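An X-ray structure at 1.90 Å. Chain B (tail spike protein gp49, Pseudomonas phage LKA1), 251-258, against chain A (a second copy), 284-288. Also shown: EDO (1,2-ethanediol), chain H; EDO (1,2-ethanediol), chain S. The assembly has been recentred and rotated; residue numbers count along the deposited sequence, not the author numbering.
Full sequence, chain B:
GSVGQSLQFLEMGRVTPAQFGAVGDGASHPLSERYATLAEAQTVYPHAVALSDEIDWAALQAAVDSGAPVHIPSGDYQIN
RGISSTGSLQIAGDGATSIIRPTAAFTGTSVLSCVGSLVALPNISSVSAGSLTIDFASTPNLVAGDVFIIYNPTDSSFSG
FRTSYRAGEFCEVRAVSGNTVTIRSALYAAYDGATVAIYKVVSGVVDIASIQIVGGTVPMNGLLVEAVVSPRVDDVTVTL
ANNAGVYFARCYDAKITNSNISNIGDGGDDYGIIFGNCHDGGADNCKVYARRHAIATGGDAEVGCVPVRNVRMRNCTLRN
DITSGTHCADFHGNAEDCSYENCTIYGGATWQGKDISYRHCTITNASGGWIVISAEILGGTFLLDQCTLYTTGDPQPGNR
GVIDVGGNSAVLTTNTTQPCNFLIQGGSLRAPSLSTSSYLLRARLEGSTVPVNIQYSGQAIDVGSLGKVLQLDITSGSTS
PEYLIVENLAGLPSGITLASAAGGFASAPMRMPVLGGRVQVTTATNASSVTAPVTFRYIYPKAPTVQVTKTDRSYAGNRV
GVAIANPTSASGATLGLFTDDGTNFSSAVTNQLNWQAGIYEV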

# COMPACT_ATOMS: atom_id res chain seq x y z
N CYS B 251 -4.01 22.90 -12.08
CA CYS B 251 -5.25 22.15 -12.06
C CYS B 251 -5.53 21.65 -10.66
O CYS B 251 -4.61 21.32 -9.91
CB CYS B 251 -5.21 20.93 -12.99
SG CYS B 251 -5.15 21.39 -14.74
N TYR B 252 -6.81 21.57 -10.34
CA TYR B 252 -7.27 21.02 -9.06
C TYR B 252 -7.85 19.66 -9.37
O TYR B 252 -8.73 19.56 -10.23
CB TYR B 252 -8.38 21.91 -8.51
CG TYR B 252 -8.82 21.54 -7.10
CD1 TYR B 252 -7.95 21.66 -6.03
CD2 TYR B 252 -10.12 21.08 -6.86
CE1 TYR B 252 -8.36 21.34 -4.73
CE2 TYR B 252 -10.54 20.76 -5.58
CZ TYR B 252 -9.65 20.90 -4.51
OH TYR B 252 -10.07 20.56 -3.23
N ASP B 253 -7.33 18.61 -8.72
CA ASP B 253 -7.84 17.25 -8.88
C ASP B 253 -7.71 16.75 -10.34
O ASP B 253 -8.62 16.10 -10.87
CB ASP B 253 -9.30 17.15 -8.39
CG ASP B 253 -9.89 15.73 -8.55
OD1 ASP B 253 -9.17 14.77 -8.24
OD2 ASP B 253 -11.06 15.59 -8.99
N ALA B 254 -6.59 17.06 -10.98
CA ALA B 254 -6.32 16.47 -12.29
C ALA B 254 -6.04 14.99 -12.10
O ALA B 254 -5.22 14.62 -11.25
CB ALA B 254 -5.12 17.14 -12.93
N LYS B 255 -6.70 14.13 -12.87
CA LYS B 255 -6.39 12.70 -12.80
C LYS B 255 -6.06 12.14 -14.18
O LYS B 255 -6.85 12.29 -15.11
CB LYS B 255 -7.55 11.92 -12.19
CG LYS B 255 -7.73 12.15 -10.67
CD LYS B 255 -8.76 11.19 -10.08
CE LYS B 255 -8.77 11.30 -8.56
NZ LYS B 255 -10.02 11.90 -8.08
N ILE B 256 -4.90 11.48 -14.30
CA ILE B 256 -4.61 10.71 -15.51
C ILE B 256 -4.53 9.24 -15.11
O ILE B 256 -3.81 8.89 -14.17
CB ILE B 256 -3.34 11.14 -16.22
CG1 ILE B 256 -3.05 10.20 -17.41
CG2 ILE B 256 -2.11 11.16 -15.27
CD1 ILE B 256 -2.11 10.83 -18.44
N THR B 257 -5.28 8.39 -15.82
CA THR B 257 -5.40 6.98 -15.41
C THR B 257 -5.23 6.04 -16.62
O THR B 257 -5.57 6.40 -17.76
CB THR B 257 -6.79 6.71 -14.79
OG1 THR B 257 -7.81 7.24 -15.67
CG2 THR B 257 -6.91 7.39 -13.41
N ASN B 258 -4.72 4.83 -16.37
CA ASN B 258 -4.74 3.78 -17.41
C ASN B 258 -4.09 4.19 -18.75
O ASN B 258 -4.52 3.76 -19.84
CB ASN B 258 -6.18 3.34 -17.63
CG ASN B 258 -6.94 3.15 -16.31
OD1 ASN B 258 -6.44 2.47 -15.41
ND2 ASN B 258 -8.13 3.76 -16.18
C1 EDO H . -16.05 16.94 -3.57
O1 EDO H . -14.75 17.30 -3.07
C2 EDO H . -15.91 15.92 -4.68
O2 EDO H . -15.33 16.59 -5.82
C1 EDO S . -2.91 3.04 -22.71
O1 EDO S . -3.10 2.15 -21.61
C2 EDO S . -3.51 2.44 -23.96
O2 EDO S . -4.80 1.94 -23.63
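Chain A, residues 284-288: DNCKV

How does chain A run across chain B? The CA of Asp B253 is 8.2 Å from the CA of Lys A287, and the CA of Lys B255 is 9.3 Å from the CA of Asn A285, so the stretches pair in opposite order. At such spacing side chains make the contact, with no direct hydrogen bond between the stretches. Chain B turns a corner at Asp B253; Asn A285, at phi/psi 63/45, precedes the strand containing Lys A287.

Why is Lys A287 extended? Its first three chi angles are t, which carries the chain past Asp B253, where Lys A287 CD lies 3.3 Å from Asp B253 CG. The final m turn leaves Lys A287 NZ 3.7 Å from Tyr B252 CE2, oblique to the ring, and Lys A287 NZ donates to O1 and O2 of an ethanediol, at 2.8 and 3.0 Å.

What holds Lys B255? After m, t, t, its chi4 of 111° lies between wells. Lys B255 NZ makes a salt bridge to Asp B253 OD1 at 3.0 Å within its own chain, and donates to water O, 2.9 Å away; the same water O lies 3.0 Å from Asn A285 O, so it joins the two stretches.

Where does Asn A285 fit? Its CA-to-CB bond points toward chain B, and chi1 is t. Asn A285 OD1 is 3.5 Å from Lys B255 CE and Asn A285 ND2 3.8 Å from Thr B257 CG2, so the amide end packs against carbon atoms of both residues, with no hydrogen bond to either.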

# COMPACT_ATOMS: atom_id res chain seq x y z
N ASP A 284 -12.91 3.15 -5.13
CA ASP A 284 -11.54 3.23 -5.62
C ASP A 284 -11.40 4.48 -6.46
O ASP A 284 -12.17 4.68 -7.41
CB ASP A 284 -11.21 1.98 -6.47
CG ASP A 284 -9.70 1.87 -6.82
OD1 ASP A 284 -9.05 2.90 -7.10
OD2 ASP A 284 -9.17 0.74 -6.82
N ASN A 285 -10.44 5.32 -6.10
CA ASN A 285 -10.11 6.51 -6.88
C ASN A 285 -11.25 7.51 -6.95
O ASN A 285 -11.55 8.05 -8.02
CB ASN A 285 -9.65 6.12 -8.31
CG ASN A 285 -8.84 7.21 -8.97
OD1 ASN A 285 -8.03 7.87 -8.32
ND2 ASN A 285 -9.08 7.43 -10.27
N CYS A 286 -11.88 7.78 -5.81
CA CYS A 286 -12.96 8.74 -5.76
C CYS A 286 -12.52 9.96 -4.97
O CYS A 286 -11.75 9.84 -4.01
CB CYS A 286 -14.20 8.14 -5.08
SG CYS A 286 -14.94 6.79 -6.05
N LYS A 287 -13.01 11.12 -5.38
CA LYS A 287 -12.83 12.35 -4.60
C LYS A 287 -14.19 12.63 -3.97
O LYS A 287 -15.18 12.74 -4.69
CB LYS A 287 -12.41 13.51 -5.53
CG LYS A 287 -12.21 14.83 -4.79
CD LYS A 287 -11.45 15.87 -5.63
CE LYS A 287 -11.44 17.24 -4.91
NZ LYS A 287 -12.79 17.92 -5.04
N VAL A 288 -14.25 12.72 -2.64
CA VAL A 288 -15.53 12.77 -1.94
C VAL A 288 -15.52 13.85 -0.86
O VAL A 288 -14.54 13.97 -0.12
CB VAL A 288 -15.88 11.40 -1.27
CG1 VAL A 288 -17.26 11.38 -0.75
CG2 VAL A 288 -15.70 10.23 -2.26
O HOH W 1 -12.41 10.75 -9.14